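Local coordinates for 5-formaminoimidazole-4-carboxamide-1-(beta)-D-ribofuranosyl 5'-monophosphate synthetase (Methanocaldococcus jannaschii, PDB 2R7L), which catalyses the ATP- and formate-dependent formylation of AICAR to FAICAR, a step of purine biosynthesis that here needs no folate, at residues A[39-44]-A[342-347]; A[130-135]-A[276-281]; A[204-209]-A[226-231]. All blocks are in the same frame, centred on the assembly; numbering follows the deposited sequence.

Contact 1: A[39-44]-A[342-347]; sequences EGFSTV and RIAREI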
loop_
_atom_site.group_PDB
_atom_site.type_symbol
_atom_site.label_atom_id
_atom_site.label_comp_id
_atom_site.label_asym_id
_atom_site.label_seq_id
_atom_site.Cartn_x
_atom_site.Cartn_y
_atom_site.Cartn_z
ATOM N N GLU A 39 -14.876 0.768 0.273
ATOM C CA GLU A 39 -15.375 -0.563 -0.108
ATOM C C GLU A 39 -16.058 -0.568 -1.484
ATOM O O GLU A 39 -16.510 -1.607 -1.956
ATOM C CB GLU A 39 -16.320 -1.118 0.961
ATOM C CG GLU A 39 -15.609 -1.491 2.268
ATOM C CD GLU A 39 -14.669 -2.670 2.103
ATOM O OE1 GLU A 39 -15.132 -3.739 1.643
ATOM O OE2 GLU A 39 -13.470 -2.535 2.433
ATOM N N GLY A 40 -16.138 0.596 -2.118
ATOM C CA GLY A 40 -16.622 0.676 -3.493
ATOM C C GLY A 40 -18.017 1.234 -3.649
ATOM O O GLY A 40 -18.525 1.335 -4.763
ATOM N N PHE A 41 -18.640 1.608 -2.535
ATOM C CA PHE A 41 -19.983 2.161 -2.574
ATOM C C PHE A 41 -19.963 3.621 -2.962
ATOM O O PHE A 41 -18.992 4.328 -2.705
ATOM C CB PHE A 41 -20.665 2.035 -1.211
ATOM C CG PHE A 41 -20.974 0.632 -0.815
ATOM C CD1 PHE A 41 -22.183 0.053 -1.155
ATOM C CD2 PHE A 41 -20.062 -0.105 -0.084
ATOM C CE1 PHE A 41 -22.475 -1.249 -0.775
ATOM C CE2 PHE A 41 -20.340 -1.399 0.294
ATOM C CZ PHE A 41 -21.547 -1.975 -0.053
ATOM N N SER A 42 -21.036 4.062 -3.608
ATOM C CA SER A 42 -21.324 5.476 -3.700
ATOM C C SER A 42 -22.115 5.834 -2.432
ATOM O O SER A 42 -22.895 5.024 -1.938
ATOM C CB SER A 42 -22.131 5.785 -4.959
ATOM O OG SER A 42 -22.194 7.184 -5.179
ATOM N N THR A 43 -21.897 7.031 -1.897
ATOM C CA THR A 43 -22.433 7.386 -0.584
ATOM C C THR A 43 -23.380 8.578 -0.616
ATOM O O THR A 43 -23.170 9.532 -1.368
ATOM C CB THR A 43 -21.311 7.754 0.387
ATOM O OG1 THR A 43 -20.514 8.791 -0.198
ATOM C CG2 THR A 43 -20.437 6.549 0.698
ATOM N N VAL A 44 -24.398 8.528 0.242
ATOM C CA VAL A 44 -25.351 9.630 0.395
ATOM C C VAL A 44 -25.285 10.212 1.811
ATOM O O VAL A 44 -25.357 9.484 2.799
ATOM C CB VAL A 44 -26.793 9.158 0.109
ATOM C CG1 VAL A 44 -27.766 10.321 0.223
ATOM C CG2 VAL A 44 -26.877 8.507 -1.272
ATOM N N ARG A 342 -15.709 -1.437 8.234
ATOM C CA ARG A 342 -16.146 -2.766 8.664
ATOM C C ARG A 342 -17.650 -2.965 8.466
ATOM O O ARG A 342 -18.100 -4.054 8.110
ATOM C CB ARG A 342 -15.783 -3.008 10.129
ATOM C CG ARG A 342 -16.158 -4.399 10.632
ATOM C CD ARG A 342 -15.397 -5.463 9.883
ATOM N NE ARG A 342 -15.887 -6.822 10.126
ATOM C CZ ARG A 342 -16.865 -7.400 9.433
ATOM N NH1 ARG A 342 -17.484 -6.731 8.459
ATOM N NH2 ARG A 342 -17.235 -8.646 9.721
ATOM N N ILE A 343 -18.422 -1.912 8.700
ATOM C CA ILE A 343 -19.858 -1.945 8.420
ATOM C C ILE A 343 -20.086 -2.129 6.909
ATOM O O ILE A 343 -20.791 -3.044 6.487
ATOM C CB ILE A 343 -20.553 -0.658 8.928
ATOM C CG1 ILE A 343 -20.599 -0.648 10.462
ATOM C CG2 ILE A 343 -21.954 -0.510 8.334
ATOM C CD1 ILE A 343 -20.847 0.720 11.059
ATOM N N ALA A 344 -19.451 -1.271 6.110
ATOM C CA ALA A 344 -19.569 -1.294 4.646
ATOM C C ALA A 344 -19.214 -2.651 4.051
ATOM O O ALA A 344 -19.865 -3.123 3.127
ATOM C CB ALA A 344 -18.710 -0.225 4.037
ATOM N N ARG A 345 -18.183 -3.275 4.598
ATOM C CA ARG A 345 -17.742 -4.566 4.135
ATOM C C ARG A 345 -18.801 -5.639 4.373
ATOM O O ARG A 345 -19.046 -6.473 3.504
ATOM C CB ARG A 345 -16.436 -4.945 4.830
ATOM C CG ARG A 345 -16.025 -6.378 4.607
ATOM C CD ARG A 345 -14.568 -6.543 4.951
ATOM N NE ARG A 345 -13.787 -5.480 4.328
ATOM C CZ ARG A 345 -12.557 -5.136 4.693
ATOM N NH1 ARG A 345 -11.959 -5.766 5.695
ATOM N NH2 ARG A 345 -11.934 -4.151 4.061
ATOM N N GLU A 346 -19.420 -5.621 5.550
ATOM C CA GLU A 346 -20.473 -6.577 5.865
ATOM C C GLU A 346 -21.607 -6.379 4.873
ATOM O O GLU A 346 -22.200 -7.337 4.401
ATOM C CB GLU A 346 -20.970 -6.422 7.310
ATOM C CG GLU A 346 -21.675 -7.673 7.896
ATOM C CD GLU A 346 -20.704 -8.777 8.282
ATOM O OE1 GLU A 346 -19.490 -8.644 7.997
ATOM O OE2 GLU A 346 -21.148 -9.787 8.878
ATOM N N ILE A 347 -21.897 -5.129 4.542
ATOM C CA ILE A 347 -22.915 -4.848 3.542
ATOM C C ILE A 347 -22.489 -5.411 2.179
ATOM O O ILE A 347 -23.263 -6.118 1.529
ATOM C CB ILE A 347 -23.247 -3.348 3.465
ATOM C CG1 ILE A 347 -23.856 -2.879 4.801
ATOM C CG2 ILE A 347 -24.220 -3.081 2.332
ATOM C CD1 ILE A 347 -24.178 -1.380 4.872
#

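Contact 2: A[130-135]-A[276-281]; sequences KLLREA and DKLVAK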
loop_
_atom_site.group_PDB
_atom_site.type_symbol
_atom_site.label_atom_id
_atom_site.label_comp_id
_atom_site.label_asym_id
_atom_site.label_seq_id
_atom_site.Cartn_x
_atom_site.Cartn_y
_atom_site.Cartn_z
ATOM N N LYS A 130 -31.418 -4.828 32.240
ATOM C CA LYS A 130 -31.949 -6.181 32.105
ATOM C C LYS A 130 -31.012 -7.005 31.232
ATOM O O LYS A 130 -30.580 -8.097 31.614
ATOM C CB LYS A 130 -33.351 -6.131 31.488
ATOM C CG LYS A 130 -34.015 -7.484 31.280
ATOM C CD LYS A 130 -35.480 -7.303 30.887
ATOM C CE LYS A 130 -36.135 -8.627 30.519
ATOM N NZ LYS A 130 -35.946 -9.669 31.570
ATOM N N LEU A 131 -30.686 -6.462 30.064
ATOM C CA LEU A 131 -29.782 -7.124 29.124
ATOM C C LEU A 131 -28.420 -7.444 29.749
ATOM O O LEU A 131 -27.962 -8.591 29.717
ATOM C CB LEU A 131 -29.614 -6.257 27.872
ATOM C CG LEU A 131 -28.691 -6.732 26.744
ATOM C CD1 LEU A 131 -28.909 -8.204 26.391
ATOM C CD2 LEU A 131 -28.904 -5.847 25.531
ATOM N N LEU A 132 -27.784 -6.427 30.324
ATOM C CA LEU A 132 -26.440 -6.573 30.886
ATOM C C LEU A 132 -26.418 -7.488 32.091
ATOM O O LEU A 132 -25.486 -8.275 32.272
ATOM C CB LEU A 132 -25.880 -5.205 31.277
ATOM C CG LEU A 132 -25.689 -4.213 30.127
ATOM C CD1 LEU A 132 -25.529 -2.798 30.664
ATOM C CD2 LEU A 132 -24.496 -4.609 29.247
ATOM N N ARG A 133 -27.448 -7.367 32.925
ATOM C CA ARG A 133 -27.598 -8.218 34.097
ATOM C C ARG A 133 -27.802 -9.660 33.669
ATOM O O ARG A 133 -27.129 -10.565 34.162
ATOM C CB ARG A 133 -28.774 -7.735 34.961
ATOM C CG ARG A 133 -29.308 -8.769 35.954
ATOM C CD ARG A 133 -30.297 -8.158 36.949
ATOM N NE ARG A 133 -31.350 -7.370 36.307
ATOM C CZ ARG A 133 -32.484 -7.879 35.832
ATOM N NH1 ARG A 133 -32.715 -9.187 35.916
ATOM N NH2 ARG A 133 -33.385 -7.080 35.267
ATOM N N GLU A 134 -28.723 -9.871 32.733
ATOM C CA GLU A 134 -29.015 -11.218 32.244
ATOM C C GLU A 134 -27.866 -11.829 31.442
ATOM O O GLU A 134 -27.642 -13.040 31.491
ATOM C CB GLU A 134 -30.300 -11.227 31.424
ATOM C CG GLU A 134 -31.541 -10.953 32.245
ATOM C CD GLU A 134 -32.791 -11.468 31.576
ATOM O OE1 GLU A 134 -32.800 -12.654 31.170
ATOM O OE2 GLU A 134 -33.760 -10.689 31.457
ATOM N N ALA A 135 -27.134 -10.989 30.716
ATOM C CA ALA A 135 -25.942 -11.447 30.001
ATOM C C ALA A 135 -24.865 -11.878 30.983
ATOM O O ALA A 135 -23.960 -12.639 30.638
ATOM C CB ALA A 135 -25.419 -10.355 29.085
ATOM N N ASP A 276 -19.088 -11.754 23.882
ATOM C CA ASP A 276 -19.764 -13.013 23.571
ATOM C C ASP A 276 -21.064 -13.157 24.364
ATOM O O ASP A 276 -22.095 -13.534 23.806
ATOM C CB ASP A 276 -18.831 -14.203 23.819
ATOM C CG ASP A 276 -17.734 -14.318 22.764
ATOM O OD1 ASP A 276 -17.816 -13.593 21.750
ATOM O OD2 ASP A 276 -16.799 -15.131 22.941
ATOM N N LYS A 277 -21.018 -12.826 25.655
ATOM C CA LYS A 277 -22.190 -12.952 26.527
ATOM C C LYS A 277 -23.301 -11.987 26.157
ATOM O O LYS A 277 -24.465 -12.376 26.082
ATOM C CB LYS A 277 -21.804 -12.742 27.994
ATOM C CG LYS A 277 -20.986 -13.859 28.595
ATOM C CD LYS A 277 -20.637 -13.519 30.033
ATOM C CE LYS A 277 -19.917 -14.656 30.723
ATOM N NZ LYS A 277 -19.582 -14.279 32.121
ATOM N N LEU A 278 -22.952 -10.727 25.932
ATOM C CA LEU A 278 -23.949 -9.738 25.529
ATOM C C LEU A 278 -24.682 -10.188 24.274
ATOM O O LEU A 278 -25.899 -10.023 24.155
ATOM C CB LEU A 278 -23.303 -8.367 25.295
ATOM C CG LEU A 278 -24.281 -7.269 24.869
ATOM C CD1 LEU A 278 -25.278 -6.976 25.987
ATOM C CD2 LEU A 278 -23.559 -6.001 24.476
ATOM N N VAL A 279 -23.928 -10.757 23.340
ATOM C CA VAL A 279 -24.468 -11.201 22.058
ATOM C C VAL A 279 -25.382 -12.421 22.209
ATOM O O VAL A 279 -26.475 -12.454 21.648
ATOM C CB VAL A 279 -23.321 -11.464 21.042
ATOM C CG1 VAL A 279 -23.687 -12.563 20.046
ATOM C CG2 VAL A 279 -22.952 -10.163 20.332
ATOM N N ALA A 280 -24.932 -13.405 22.980
ATOM C CA ALA A 280 -25.704 -14.620 23.213
ATOM C C ALA A 280 -27.045 -14.336 23.890
ATOM O O ALA A 280 -28.051 -14.957 23.555
ATOM C CB ALA A 280 -24.887 -15.626 24.025
ATOM N N LYS A 281 -27.069 -13.390 24.826
ATOM C CA LYS A 281 -28.317 -13.060 25.511
ATOM C C LYS A 281 -29.240 -12.210 24.650
ATOM O O LYS A 281 -30.454 -12.398 24.672
ATOM C CB LYS A 281 -28.062 -12.369 26.859
ATOM C CG LYS A 281 -29.342 -12.117 27.687
ATOM C CD LYS A 281 -30.060 -13.420 28.089
ATOM C CE LYS A 281 -29.156 -14.317 28.935
ATOM N NZ LYS A 281 -29.728 -15.677 29.189
#

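Contact 3: A[204-209]-A[226-231]; sequences GTNFCI and DKRYES. With ATP (adenosine-5'-triphosphate), chain E; AMZ (aminoimidazole 4-carboxamide ribonucleotide), chain F.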
loop_
_atom_site.group_PDB
_atom_site.type_symbol
_atom_site.label_atom_id
_atom_site.label_comp_id
_atom_site.label_asym_id
_atom_site.label_seq_id
_atom_site.Cartn_x
_atom_site.Cartn_y
_atom_site.Cartn_z
ATOM N N GLY A 204 -11.944 3.835 38.334
ATOM C CA GLY A 204 -11.024 3.111 37.476
ATOM C C GLY A 204 -10.709 3.795 36.164
ATOM O O GLY A 204 -10.930 4.998 35.993
ATOM N N THR A 205 -10.177 3.008 35.241
ATOM C CA THR A 205 -9.767 3.506 33.942
ATOM C C THR A 205 -10.857 3.240 32.901
ATOM O O THR A 205 -11.395 2.140 32.827
ATOM C CB THR A 205 -8.440 2.858 33.524
ATOM O OG1 THR A 205 -8.424 1.485 33.934
ATOM C CG2 THR A 205 -7.282 3.557 34.191
ATOM N N ASN A 206 -11.189 4.262 32.117
ATOM C CA ASN A 206 -12.209 4.153 31.082
ATOM C C ASN A 206 -11.738 3.444 29.807
ATOM O O ASN A 206 -10.738 3.827 29.186
ATOM C CB ASN A 206 -12.730 5.539 30.718
ATOM C CG ASN A 206 -13.872 5.494 29.713
ATOM O OD1 ASN A 206 -13.998 6.388 28.886
ATOM N ND2 ASN A 206 -14.714 4.464 29.792
ATOM N N PHE A 207 -12.475 2.408 29.433
ATOM C CA PHE A 207 -12.293 1.726 28.158
ATOM C C PHE A 207 -13.661 1.596 27.527
ATOM O O PHE A 207 -14.482 0.816 27.996
ATOM C CB PHE A 207 -11.732 0.322 28.380
ATOM C CG PHE A 207 -10.341 0.306 28.945
ATOM C CD1 PHE A 207 -9.240 0.386 28.108
ATOM C CD2 PHE A 207 -10.134 0.195 30.315
ATOM C CE1 PHE A 207 -7.952 0.361 28.623
ATOM C CE2 PHE A 207 -8.855 0.175 30.836
ATOM C CZ PHE A 207 -7.756 0.264 29.980
ATOM N N CYS A 208 -13.919 2.395 26.495
ATOM C CA CYS A 208 -15.097 2.205 25.668
ATOM C C CYS A 208 -14.711 1.236 24.554
ATOM O O CYS A 208 -13.938 1.569 23.661
ATOM C CB CYS A 208 -15.597 3.538 25.111
ATOM S SG CYS A 208 -15.905 4.815 26.398
ATOM N N ILE A 209 -15.236 0.020 24.639
ATOM C CA ILE A 209 -14.818 -1.075 23.774
ATOM C C ILE A 209 -15.772 -1.244 22.598
ATOM O O ILE A 209 -16.976 -1.469 22.773
ATOM C CB ILE A 209 -14.718 -2.385 24.579
ATOM C CG1 ILE A 209 -13.800 -2.170 25.794
ATOM C CG2 ILE A 209 -14.203 -3.512 23.699
ATOM C CD1 ILE A 209 -14.018 -3.152 26.940
ATOM N N ASP A 226 -11.583 3.529 22.983
ATOM C CA ASP A 226 -11.244 4.912 23.309
ATOM C C ASP A 226 -11.555 5.190 24.776
ATOM O O ASP A 226 -12.280 4.435 25.433
ATOM C CB ASP A 226 -12.034 5.895 22.431
ATOM C CG ASP A 226 -13.526 5.929 22.780
ATOM O OD1 ASP A 226 -14.225 4.947 22.450
ATOM O OD2 ASP A 226 -14.004 6.937 23.365
ATOM N N LYS A 227 -10.991 6.275 25.290
ATOM C CA LYS A 227 -11.433 6.814 26.564
ATOM C C LYS A 227 -12.047 8.179 26.297
ATOM O O LYS A 227 -11.588 8.910 25.418
ATOM C CB LYS A 227 -10.291 6.873 27.583
ATOM C CG LYS A 227 -9.260 7.948 27.347
ATOM C CD LYS A 227 -8.417 8.158 28.590
ATOM C CE LYS A 227 -7.616 9.433 28.488
ATOM N NZ LYS A 227 -7.091 9.874 29.800
ATOM N N ARG A 228 -13.103 8.505 27.035
ATOM C CA ARG A 228 -13.840 9.739 26.807
ATOM C C ARG A 228 -13.025 10.947 27.220
ATOM O O ARG A 228 -12.191 10.865 28.124
ATOM C CB ARG A 228 -15.149 9.743 27.596
ATOM C CG ARG A 228 -16.060 8.570 27.323
ATOM C CD ARG A 228 -16.415 8.500 25.854
ATOM N NE ARG A 228 -17.744 7.940 25.651
ATOM C CZ ARG A 228 -18.100 7.218 24.595
ATOM N NH1 ARG A 228 -17.220 6.954 23.638
ATOM N NH2 ARG A 228 -19.339 6.754 24.499
ATOM N N TYR A 229 -13.290 12.068 26.554
ATOM C CA TYR A 229 -12.679 13.352 26.870
ATOM C C TYR A 229 -13.864 14.275 27.095
ATOM O O TYR A 229 -14.517 14.716 26.142
ATOM C CB TYR A 229 -11.823 13.828 25.696
ATOM C CG TYR A 229 -10.769 14.846 26.035
ATOM C CD1 TYR A 229 -10.113 14.809 27.251
ATOM C CD2 TYR A 229 -10.397 15.820 25.121
ATOM C CE1 TYR A 229 -9.145 15.720 27.563
ATOM C CE2 TYR A 229 -9.410 16.741 25.424
ATOM C CZ TYR A 229 -8.795 16.680 26.652
ATOM O OH TYR A 229 -7.820 17.582 26.991
ATOM N N GLU A 230 -14.152 14.542 28.368
ATOM C CA GLU A 230 -15.393 15.198 28.772
ATOM C C GLU A 230 -15.157 16.564 29.432
ATOM O O GLU A 230 -14.165 16.765 30.123
ATOM C CB GLU A 230 -16.190 14.258 29.684
ATOM C CG GLU A 230 -16.727 13.037 28.940
ATOM C CD GLU A 230 -17.093 11.877 29.840
ATOM O OE1 GLU A 230 -16.581 11.806 30.981
ATOM O OE2 GLU A 230 -17.889 11.021 29.391
ATOM N N SER A 231 -16.062 17.504 29.174
ATOM C CA SER A 231 -15.990 18.850 29.741
ATOM C C SER A 231 -17.221 19.079 30.639
ATOM O O SER A 231 -18.331 18.757 30.240
ATOM C CB SER A 231 -15.961 19.882 28.615
ATOM O OG SER A 231 -15.621 21.174 29.094
HETATM P PG ATP E . -22.113 9.724 26.385
HETATM O O1G ATP E . -22.944 9.362 25.175
HETATM O O2G ATP E . -20.985 8.756 26.680
HETATM O O3G ATP E . -21.703 11.177 26.423
HETATM P PB ATP E . -23.653 8.145 28.193
HETATM O O1B ATP E . -23.227 7.052 27.244
HETATM O O2B ATP E . -25.120 8.269 28.539
HETATM O O3B ATP E . -23.148 9.576 27.629
HETATM P PA ATP E . -23.204 8.457 31.019
HETATM O O1A ATP E . -23.785 7.307 31.799
HETATM O O2A ATP E . -23.919 9.775 30.890
HETATM O O3A ATP E . -22.798 7.913 29.546
HETATM O "O5'" ATP E . -21.759 8.751 31.642
HETATM C "C5'" ATP E . -21.126 9.994 31.384
HETATM C "C4'" ATP E . -19.778 9.981 32.084
HETATM O "O4'" ATP E . -19.953 9.956 33.505
HETATM C "C3'" ATP E . -18.959 8.744 31.758
HETATM O "O3'" ATP E . -18.190 8.909 30.562
HETATM C "C2'" ATP E . -18.087 8.589 32.988
HETATM O "O2'" ATP E . -16.917 9.399 32.874
HETATM C "C1'" ATP E . -18.951 9.138 34.117
HETATM N N9 ATP E . -19.623 7.996 34.764
HETATM C C8 ATP E . -20.792 7.461 34.359
HETATM N N7 ATP E . -21.142 6.415 35.147
HETATM C C5 ATP E . -20.191 6.281 36.090
HETATM C C6 ATP E . -19.958 5.381 37.241
HETATM N N6 ATP E . -20.829 4.389 37.548
HETATM N N1 ATP E . -18.835 5.576 37.960
HETATM C C2 ATP E . -17.954 6.557 37.660
HETATM N N3 ATP E . -18.111 7.413 36.637
HETATM C C4 ATP E . -19.183 7.318 35.823
HETATM O O5 AMZ F . -17.414 11.249 20.545
HETATM C C6 AMZ F . -18.238 10.635 21.227
HETATM N N2 AMZ F . -17.927 9.704 22.124
HETATM C C3A AMZ F . -19.724 10.925 21.091
HETATM C C7A AMZ F . -20.748 10.408 21.865
HETATM N N3 AMZ F . -20.646 9.548 22.879
HETATM N N1 AMZ F . -20.257 11.752 20.200
HETATM C C5 AMZ F . -21.582 11.748 20.404
HETATM N N AMZ F . -21.877 10.929 21.420
HETATM C C1 AMZ F . -23.234 10.641 21.945
HETATM C C2 AMZ F . -23.674 11.629 23.026
HETATM C C3 AMZ F . -24.594 12.581 22.285
HETATM O O2 AMZ F . -25.655 12.980 23.150
HETATM O O1 AMZ F . -24.417 10.896 24.008
HETATM O O AMZ F . -24.102 10.826 20.813
HETATM C C AMZ F . -25.175 11.697 21.185
HETATM C C4 AMZ F . -25.541 12.507 19.926
HETATM O O3 AMZ F . -24.402 13.216 19.450
HETATM P P AMZ F . -24.557 14.715 18.970
HETATM O OP1 AMZ F . -25.396 14.897 17.757
HETATM O O4 AMZ F . -25.169 15.549 20.201
HETATM O OP2 AMZ F . -23.063 15.296 18.731
#

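Contact 1: A[39-44]-A[342-347]
Glu39 and Arg345 bring their CA atoms to 6.3 Å where the chain leaving helix 29-38 turns past the flank of helix 339-353. Gly40 makes that turn through a Schellman motif; its positive phi suits glycine, because a CB there would jam against the carbonyl O of Glu39. The carboxylate of Glu39 meets the edge of the Arg345 guanidinium, the two planes 61° apart, in a salt bridge. Arg345 NH2 reaches Glu39 OE2 at 2.8 Å, the oxygen being met from above the carboxylate plane. A second bond, from Arg345 NE to Glu39 OE1, is weak at 3.5 Å though straight (177°). Glu39 OE2 also bonds Gln341 NE2, one turn earlier on the same helix. Chi1 of Glu39 (-70°) puts CG anti to the carbonyl carbon and against Ala344 CB at 3.8 Å, where a longer side chain than alanine's would collide; the bend at chi2 then turns CD off toward Arg345. An alanine in place of Glu39 would probably leave Arg345 without this countercharge and Gln341 without this acceptor, and open a gap beside Ala344. Further on, the Phe41 ring approaches obliquely, CZ to Ile347 CG2 at 3.7 Å and CE2 to Ala344 O at 3.4 Å. Phe41 also rests on Ala36 of helix 29-38 and Ile21 of strand 20-24, so helix 339-353 is fastened to the Rossmann-like parallel sheet where strands 20-24 and 43-47 begin.

Contact 2: A[130-135]-A[276-281]
With chi1 at 179° and -180°, Leu131 and Leu278 both hold CG anti to the backbone N, which sets each CG at the seam between their helices. Here, in the ATP-grasp region, segments 130-135 of helix 125-135 and 276-281 of helix 268-285 pack directly with their axes 8.8 Å apart and their directions at 111°. The two leucines cross at about a right angle, Leu278 CD1 lying 3.5 Å from Leu131 CG. The same methyl lies 4.1 Å from Leu132 CD2, so one branch of Leu278 serves two neighbours. Beneath them the leucines meet the antiparallel sheet: Leu278 on Phe294 and Leu296, Leu131 on Met311, Leu132 on Val308 and Met311. Ala135 suits the closest backbone approach, for its single CB sits 3.9 Å from Leu278 CA and a larger group would hold the helices apart. Lys281 lays its methylenes over this alanine and past CB of Glu134, using its aliphatic part as packing while NZ turns to a salt bridge with Glu284 on its own helix. No hydrogen bond joins the two segments. The first methylenes of Lys277 pass the carbonyl of Ala135 before the chain leads away, CB lying 3.4 Å from Ala135 O.

Contact 3: A[204-209]-A[226-231]
Two backbone bonds pair Cys208 with Asp226 in antiparallel, hydrogen-bonded register: Cys208 N donates to Asp226 O at 2.8 Å and Asp226 N to Cys208 O at 3.1 Å. Beyond it the strands splay, and a side chain takes over from the backbone. Asn206 has CG anti to the backbone N (chi1 -176°), and its OD1 accepts Arg228 N at 3.0 Å, in the carbonyl plane and nearly straight (168°). Asparagine suits the place because its other end donates as well, ND2 bonding Ser298 O on strand 292-300. The pair belongs to the hairpin of strands 205-214 and 219-230, part of the antiparallel sheet that lines the nucleotide site of this ATP-grasp enzyme. On that side Arg228 NH1 forms a salt bridge to Asp226 OD2 at 3.2 Å, through the syn lone pair, while OD1 bonds His210 NE2. Arg228 NH2 pairs with Asp316, and NE and NH2 add weak bonds to ATP O2G. AICAR N2 lies over one guanidinium face and Cys208 SG over the other, 3.5 Å from the plane; a polarisable sulfur probably suits a place over the face of a cation. Glu230 OE1 accepts ATP O2' at 3.1 Å and also meets Arg238 of a neighbouring subunit.

In the fold
Contact 1 ties the N-terminal parallel-sheet region to the C-terminal helix 339-353, far from any ligand, and is largely buried. Contacts 2 and 3 both lie within the ATP-grasp region, their centres about 22 Å apart, and share its antiparallel sheet: contact 3 is inside that sheet, contact 2 packs helices on it. Contact 2 is partly buried, apolar toward the sheet and edged by lysine chains. Contact 1 mixes a salt bridge with aromatic packing, whereas buried contact 3 is chiefly polar, as befits ligand-binding strands. Along the chain the three are nested, contact 3 within the loop closed by contact 2, and both within that of contact 1.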